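Local structure of 6-carboxyhexanoate--coa ligase (5FLG) at residues 106-109 / 110-114; 115-118 / 119-122; 128-131 / 132-135. The protein is a Bacillus subtilis ligase of the 6-carboxyhexanoate--CoA ligase family, a mixed alpha/beta protein holding magnesium ions and phosphoaminophosphonic acid-adenylate ester. All coordinates share one frame; numbering follows the deposited sequence.

Contact 1: 106-109 / 110-114; sequences SRDV and IEKAY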
loop_
_atom_site.group_PDB
_atom_site.type_symbol
_atom_site.label_atom_id
_atom_site.label_comp_id
_atom_site.label_asym_id
_atom_site.label_seq_id
_atom_site.Cartn_x
_atom_site.Cartn_y
_atom_site.Cartn_z
ATOM N N SER A 106 2.482 38.522 -9.355
ATOM C CA SER A 106 2.947 39.858 -8.958
ATOM C C SER A 106 4.066 39.696 -7.921
ATOM O O SER A 106 4.097 38.708 -7.185
ATOM C CB SER A 106 1.792 40.701 -8.386
ATOM O OG SER A 106 1.601 40.426 -7.011
ATOM N N ARG A 107 4.949 40.693 -7.868
ATOM C CA ARG A 107 6.131 40.711 -7.029
ATOM C C ARG A 107 5.846 40.578 -5.548
ATOM O O ARG A 107 6.551 39.839 -4.837
ATOM C CB ARG A 107 6.908 42.003 -7.258
ATOM C CG ARG A 107 8.326 41.964 -6.734
ATOM C CD ARG A 107 9.039 43.260 -7.081
ATOM N NE ARG A 107 9.373 43.299 -8.500
ATOM C CZ ARG A 107 10.214 44.166 -9.046
ATOM N NH1 ARG A 107 10.786 45.090 -8.288
ATOM N NH2 ARG A 107 10.482 44.108 -10.348
ATOM N N ASP A 108 4.784 41.227 -5.088
ATOM C CA ASP A 108 4.440 41.160 -3.685
ATOM C C ASP A 108 3.933 39.770 -3.301
ATOM O O ASP A 108 4.248 39.279 -2.209
ATOM C CB ASP A 108 3.381 42.201 -3.337
ATOM C CG ASP A 108 2.146 42.041 -4.169
ATOM O OD1 ASP A 108 2.313 41.930 -5.403
ATOM O OD2 ASP A 108 1.057 41.825 -3.596
ATOM N N VAL A 109 3.215 39.099 -4.204
ATOM C CA VAL A 109 2.857 37.691 -3.972
ATOM C C VAL A 109 4.093 36.765 -3.922
ATOM O O VAL A 109 4.211 35.883 -3.037
ATOM C CB VAL A 109 1.895 37.197 -5.049
ATOM C CG1 VAL A 109 1.719 35.690 -4.956
ATOM C CG2 VAL A 109 0.556 37.925 -4.905
ATOM N N ILE A 110 5.041 37.018 -4.805
ATOM C CA ILE A 110 6.271 36.214 -4.856
ATOM C C ILE A 110 7.016 36.375 -3.529
ATOM O O ILE A 110 7.458 35.394 -2.937
ATOM C CB ILE A 110 7.183 36.669 -6.028
ATOM C CG1 ILE A 110 6.542 36.307 -7.367
ATOM C CG2 ILE A 110 8.571 36.000 -5.949
ATOM C CD1 ILE A 110 7.221 36.949 -8.571
ATOM N N GLU A 111 7.141 37.610 -3.042
ATOM C CA GLU A 111 7.913 37.853 -1.819
ATOM C C GLU A 111 7.222 37.207 -0.624
ATOM O O GLU A 111 7.855 36.617 0.263
ATOM C CB GLU A 111 8.122 39.341 -1.573
ATOM C CG GLU A 111 9.145 39.999 -2.483
ATOM C CD GLU A 111 8.912 41.500 -2.649
ATOM O OE1 GLU A 111 7.983 42.062 -2.018
ATOM O OE2 GLU A 111 9.624 42.122 -3.457
ATOM N N LYS A 112 5.905 37.302 -0.592
ATOM C CA LYS A 112 5.178 36.736 0.529
ATOM C C LYS A 112 5.400 35.223 0.542
ATOM O O LYS A 112 5.457 34.606 1.618
ATOM C CB LYS A 112 3.693 37.045 0.454
ATOM C CG LYS A 112 3.322 38.501 0.770
ATOM C CD LYS A 112 1.867 38.775 0.418
ATOM C CE LYS A 112 1.482 40.221 0.713
ATOM N NZ LYS A 112 0.017 40.415 0.500
ATOM N N ALA A 113 5.391 34.614 -0.640
ATOM C CA ALA A 113 5.522 33.175 -0.713
ATOM C C ALA A 113 6.924 32.781 -0.270
ATOM O O ALA A 113 7.097 31.823 0.482
ATOM C CB ALA A 113 5.245 32.680 -2.117
ATOM N N TYR A 114 7.919 33.549 -0.697
ATOM C CA TYR A 114 9.319 33.241 -0.336
ATOM C C TYR A 114 9.607 33.335 1.147
ATOM O O TYR A 114 10.327 32.495 1.681
ATOM C CB TYR A 114 10.320 34.111 -1.079
ATOM C CG TYR A 114 10.874 33.421 -2.298
ATOM C CD1 TYR A 114 10.148 33.408 -3.484
ATOM C CD2 TYR A 114 12.053 32.672 -2.235
ATOM C CE1 TYR A 114 10.595 32.732 -4.591
ATOM C CE2 TYR A 114 12.548 32.028 -3.368
ATOM C CZ TYR A 114 11.787 32.023 -4.524
ATOM O OH TYR A 114 12.194 31.419 -5.671
#
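Ile-110, Glu-111, Lys-112 and Ala-113 direct their backbone N-H groups back to the carbonyls of Ser-106, Arg-107, Asp-108 and Val-109, an unbroken i to i+4 ladder of 2.9 to 3.1 Å from N to O that defines the first turns of an alpha helix. Ser-106 occupies the N-cap position, and its O receives the Ile-110 N-H at an angle of 154°. The side chains of the second turn lean back over these same carbonyls. Lys-112 has CG anti to its carbonyl carbon (chi1 -73°), which brings CG to 3.2 Å from Asp-108 O before the extended chain runs on. Its NZ ends 4.5 Å from Asp-108 OD2, too far for a salt bridge, although the opposite charges probably attract weakly along this exposed flank. Arg-107 and Glu-111 meet through carbon instead: Glu-111 OE2 lies 3.5 Å from Arg-107 CG, and the guanidinium and carboxylate planes are turned 60° from each other. The Arg-107 chain bends at chi3 and carries NE into a salt bridge with Glu-101. On the buried side, Ile-110 CG1 approaches Ser-106 O at 3.4 Å. Ile-110 packs on Arg-97, Leu-100 and Glu-101 of helix 89-102, whereas Val-109 and Ala-113 rest on Phe-129 of strand 127-130 and Phe-231 of strand 227-232, so the helix packs by adjacent faces on helix 89-102 and on the mixed sheet, its other flank exposed.

Contact 2: 115-118 / 119-122; sequences EQIP and EWSD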
loop_
_atom_site.group_PDB
_atom_site.type_symbol
_atom_site.label_atom_id
_atom_site.label_comp_id
_atom_site.label_asym_id
_atom_site.label_seq_id
_atom_site.Cartn_x
_atom_site.Cartn_y
_atom_site.Cartn_z
ATOM N N GLU A 115 8.907 34.226 1.840
ATOM C CA GLU A 115 8.942 34.250 3.298
ATOM C C GLU A 115 8.418 32.977 3.944
ATOM O O GLU A 115 8.810 32.656 5.044
ATOM C CB GLU A 115 8.174 35.459 3.846
ATOM C CG GLU A 115 8.867 36.769 3.505
ATOM C CD GLU A 115 8.122 37.989 4.021
ATOM O OE1 GLU A 115 7.147 37.806 4.762
ATOM O OE2 GLU A 115 8.546 39.115 3.696
ATOM N N GLN A 116 7.513 32.278 3.282
ATOM C CA GLN A 116 6.863 31.125 3.878
ATOM C C GLN A 116 7.466 29.784 3.453
ATOM O O GLN A 116 7.311 28.780 4.128
ATOM C CB GLN A 116 5.372 31.195 3.591
ATOM C CG GLN A 116 4.720 32.266 4.457
ATOM C CD GLN A 116 3.363 32.706 3.967
ATOM O OE1 GLN A 116 2.388 31.964 4.062
ATOM N NE2 GLN A 116 3.315 33.874 3.349
ATOM N N ILE A 117 8.326 29.831 2.454
ATOM C CA ILE A 117 8.856 28.609 1.881
ATOM C C ILE A 117 9.625 27.747 2.886
ATOM O O ILE A 117 9.225 26.620 3.091
ATOM C CB ILE A 117 9.686 28.900 0.629
ATOM C CG1 ILE A 117 8.735 29.094 -0.552
ATOM C CG2 ILE A 117 10.645 27.737 0.351
ATOM C CD1 ILE A 117 9.350 29.770 -1.750
ATOM N N PRO A 118 10.445 28.369 3.745
ATOM C CA PRO A 118 11.053 27.660 4.879
ATOM C C PRO A 118 10.095 26.916 5.778
ATOM O O PRO A 118 10.335 25.748 6.092
ATOM C CB PRO A 118 11.767 28.779 5.653
ATOM C CG PRO A 118 12.084 29.786 4.598
ATOM C CD PRO A 118 10.871 29.777 3.716
ATOM N N GLU A 119 8.957 27.514 6.113
ATOM C CA GLU A 119 8.003 26.808 6.962
ATOM C C GLU A 119 7.324 25.640 6.209
ATOM O O GLU A 119 6.679 24.799 6.812
ATOM C CB GLU A 119 6.942 27.778 7.511
ATOM C CG GLU A 119 5.654 27.811 6.692
ATOM C CD GLU A 119 4.617 28.806 7.209
ATOM O OE1 GLU A 119 4.920 30.018 7.244
ATOM O OE2 GLU A 119 3.467 28.383 7.498
ATOM N N TRP A 120 7.395 25.621 4.883
ATOM C CA TRP A 120 6.733 24.571 4.121
ATOM C C TRP A 120 7.716 23.443 3.752
ATOM O O TRP A 120 7.393 22.607 2.928
ATOM C CB TRP A 120 6.132 25.124 2.831
ATOM C CG TRP A 120 5.098 26.180 3.052
ATOM C CD1 TRP A 120 4.229 26.262 4.090
ATOM C CD2 TRP A 120 4.756 27.243 2.153
ATOM N NE1 TRP A 120 3.350 27.315 3.892
ATOM C CE2 TRP A 120 3.690 27.962 2.739
ATOM C CE3 TRP A 120 5.259 27.665 0.927
ATOM C CZ2 TRP A 120 3.079 29.040 2.106
ATOM C CZ3 TRP A 120 4.707 28.770 0.336
ATOM C CH2 TRP A 120 3.598 29.422 0.901
ATOM N N SER A 121 8.930 23.499 4.281
ATOM C CA SER A 121 9.952 22.476 4.008
ATOM C C SER A 121 9.437 21.069 4.208
ATOM O O SER A 121 9.870 20.159 3.527
ATOM C CB SER A 121 11.156 22.650 4.930
ATOM O OG SER A 121 11.829 23.850 4.619
ATOM N N ASP A 122 8.623 20.867 5.232
ATOM C CA ASP A 122 8.206 19.517 5.572
ATOM C C ASP A 122 6.944 19.034 4.880
ATOM O O ASP A 122 6.534 17.897 5.063
ATOM C CB ASP A 122 8.094 19.352 7.090
ATOM C CG ASP A 122 9.465 19.357 7.771
ATOM O OD1 ASP A 122 10.486 19.217 7.061
ATOM O OD2 ASP A 122 9.526 19.592 8.994
#
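Gln-116 and Trp-120 carry this contact, with the start of the glutamine side chain laid over the indole. Gln-116 CB sits 3.7 Å from the centroid of the six-membered ring and 21° off its normal, a CH-pi contact made over the ring face. Farther out the amide crosses the ring obliquely, its plane inclined 56°, and Gln-116 OE1 still lies 3.6 Å from Trp-120 CZ2. With CG anti to the Trp-120 carbonyl carbon (chi1 -61°), the indole turns back beneath the backbone, Gln-116 O above one face and offset toward the rim. Ile-117 meets the same ring system at about a right angle, its CG1 4.0 Å from Trp-120 CE3. Glu-119 runs alongside Gln-116 and points the same way, its OE1 3.6 Å from Gln-116 CG.

The backbone beneath is the tail of helix 107-116 tightening into a 3-10 turn. Trp-120 N donates to Ile-117 O at 2.7 Å, while the bonds from Glu-119 N and Trp-120 N to Gln-116 O are weak. Pro-118 O then accepts twice from Ser-121, from OG at 2.8 Å and from N at 3.2 Å, both donors arriving from the same face of the carbonyl plane.

Trp-120 goes on to Val-127 and Val-229 of the sheet, and its side chain is about 8 Å from the bound phosphoaminophosphonic acid-adenylate ester. The chemistry is therefore divided: dispersion and CH-pi contacts set the buried indole, whereas the two Ser-121 bonds, the N-H one from well above the carbonyl plane, probably help hold the turn.

Contact 3: 128-131 / 132-135; sequences LFDI and HTGK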
loop_
_atom_site.group_PDB
_atom_site.type_symbol
_atom_site.label_atom_id
_atom_site.label_comp_id
_atom_site.label_asym_id
_atom_site.label_seq_id
_atom_site.Cartn_x
_atom_site.Cartn_y
_atom_site.Cartn_z
ATOM N N LEU A 128 -0.550 25.279 -2.223
ATOM C CA LEU A 128 -1.301 26.093 -3.156
ATOM C C LEU A 128 -1.406 27.513 -2.626
ATOM O O LEU A 128 -1.882 27.730 -1.504
ATOM C CB LEU A 128 -2.720 25.526 -3.341
ATOM C CG LEU A 128 -3.001 24.460 -4.404
ATOM C CD1 LEU A 128 -2.044 23.290 -4.316
ATOM C CD2 LEU A 128 -4.438 23.969 -4.314
ATOM N N PHE A 129 -0.962 28.475 -3.439
ATOM C CA PHE A 129 -0.787 29.812 -2.988
ATOM C C PHE A 129 -1.676 30.740 -3.834
ATOM O O PHE A 129 -1.509 30.880 -5.045
ATOM C CB PHE A 129 0.695 30.203 -3.077
ATOM C CG PHE A 129 1.087 31.319 -2.148
ATOM C CD1 PHE A 129 0.985 31.161 -0.771
ATOM C CD2 PHE A 129 1.455 32.561 -2.645
ATOM C CE1 PHE A 129 1.266 32.215 0.088
ATOM C CE2 PHE A 129 1.733 33.615 -1.788
ATOM C CZ PHE A 129 1.638 33.443 -0.416
ATOM N N ASP A 130 -2.622 31.386 -3.190
ATOM C CA ASP A 130 -3.604 32.206 -3.919
ATOM C C ASP A 130 -3.008 33.554 -4.244
ATOM O O ASP A 130 -2.649 34.279 -3.337
ATOM C CB ASP A 130 -4.792 32.384 -3.021
ATOM C CG ASP A 130 -5.918 33.181 -3.659
ATOM O OD1 ASP A 130 -5.732 33.897 -4.669
ATOM O OD2 ASP A 130 -7.004 33.082 -3.092
ATOM N N ILE A 131 -2.964 33.931 -5.524
ATOM C CA ILE A 131 -2.325 35.177 -5.914
ATOM C C ILE A 131 -3.267 36.372 -5.672
ATOM O O ILE A 131 -2.852 37.492 -5.764
ATOM C CB ILE A 131 -1.915 35.208 -7.389
ATOM C CG1 ILE A 131 -3.150 35.364 -8.283
ATOM C CG2 ILE A 131 -1.132 33.979 -7.771
ATOM C CD1 ILE A 131 -2.819 35.684 -9.728
ATOM N N HIS A 132 -4.495 36.120 -5.286
ATOM C CA HIS A 132 -5.407 37.222 -4.933
ATOM C C HIS A 132 -5.291 37.636 -3.468
ATOM O O HIS A 132 -5.248 38.809 -3.154
ATOM C CB HIS A 132 -6.852 36.817 -5.218
ATOM C CG HIS A 132 -7.133 36.626 -6.665
ATOM N ND1 HIS A 132 -6.697 37.513 -7.628
ATOM C CD2 HIS A 132 -7.817 35.657 -7.321
ATOM C CE1 HIS A 132 -7.133 37.120 -8.812
ATOM N NE2 HIS A 132 -7.784 35.978 -8.659
ATOM N N THR A 133 -5.266 36.667 -2.573
ATOM C CA THR A 133 -5.186 36.947 -1.150
ATOM C C THR A 133 -3.746 37.042 -0.706
ATOM O O THR A 133 -3.489 37.457 0.408
ATOM C CB THR A 133 -5.833 35.827 -0.341
ATOM O OG1 THR A 133 -5.144 34.590 -0.608
ATOM C CG2 THR A 133 -7.290 35.672 -0.727
ATOM N N GLY A 134 -2.819 36.489 -1.487
ATOM C CA GLY A 134 -1.407 36.406 -1.053
ATOM C C GLY A 134 -1.186 35.466 0.129
ATOM O O GLY A 134 -0.259 35.650 0.898
ATOM N N LYS A 135 -1.987 34.415 0.203
ATOM C CA LYS A 135 -1.958 33.456 1.306
ATOM C C LYS A 135 -2.065 32.032 0.749
ATOM O O LYS A 135 -2.681 31.815 -0.285
ATOM C CB LYS A 135 -3.169 33.635 2.241
ATOM C CG LYS A 135 -3.376 35.026 2.819
ATOM C CD LYS A 135 -4.677 35.054 3.623
ATOM C CE LYS A 135 -5.012 36.430 4.175
ATOM N NZ LYS A 135 -3.790 37.174 4.594
#
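Asp-130 N donates to Lys-135 O at 2.9 Å, with an N-H...O angle of 161°, in a beta-hairpin whose strands, 127-130 and 135-136, form one margin of the mixed sheet. A second backbone bond closes the turn: Gly-134 N returns to Asp-130 O at 2.9 Å, an i to i+4 bond that encloses an alpha-turn. Gly-134 takes a left-handed backbone conformation (positive phi, 67°) that swings the chain back toward the strand.

Side-chain bonding adds an Asx turn: Asp-130 OD1 accepts the His-132 N-H at 2.6 Å, approached from above the carboxylate plane. The carboxylate can reach there because CG stands trans to the Asp-130 N, with chi1 -178°, folding over the turn. Thr-133 crosses this group at about a right angle, and Thr-133 OG1 accepts a weak bond from Lys-135 N. His-132 NE2 has a weak hydrogen bond to Asp-233.

Packing by the strand's hydrophobic side chains uses both of its sides. Leu-128 takes one, directed to Val-238 and Ile-242 of helix 238-247. Phe-129 takes the other, wedged between the hairpin and helix 107-116, where it also reaches Gln-116. The Phe-129 ring lies against the peptide groups of the returning backbone, with Lys-135 N over one face, Phe-129 CE1 3.4 Å from Lys-135 C, and Phe-129 CZ 3.2 Å from Gly-134 O.

Overall arrangement
The three contacts follow one another along a single run of chain: contact 1 opens helix 107-116, contact 2 ends it and leads into the loop beyond, and contact 3 turns strand 127-130 back into strand 135-136. Centres of contacts 1 and 3 are about 9 Å apart, those of 1 and 2 about 13 Å, and those of 2 and 3 about 15 Å. Phe-129 joins all three: its CE2 is 3.6 Å from Ala-113 CB, and its CD1 is 3.6 Å from Trp-120 CH2. The helix is thus packed against the marginal hairpin of the mixed sheet, and contacts 2 and 3 each bring a side chain to about 8 Å from the bound phosphoaminophosphonic acid-adenylate ester.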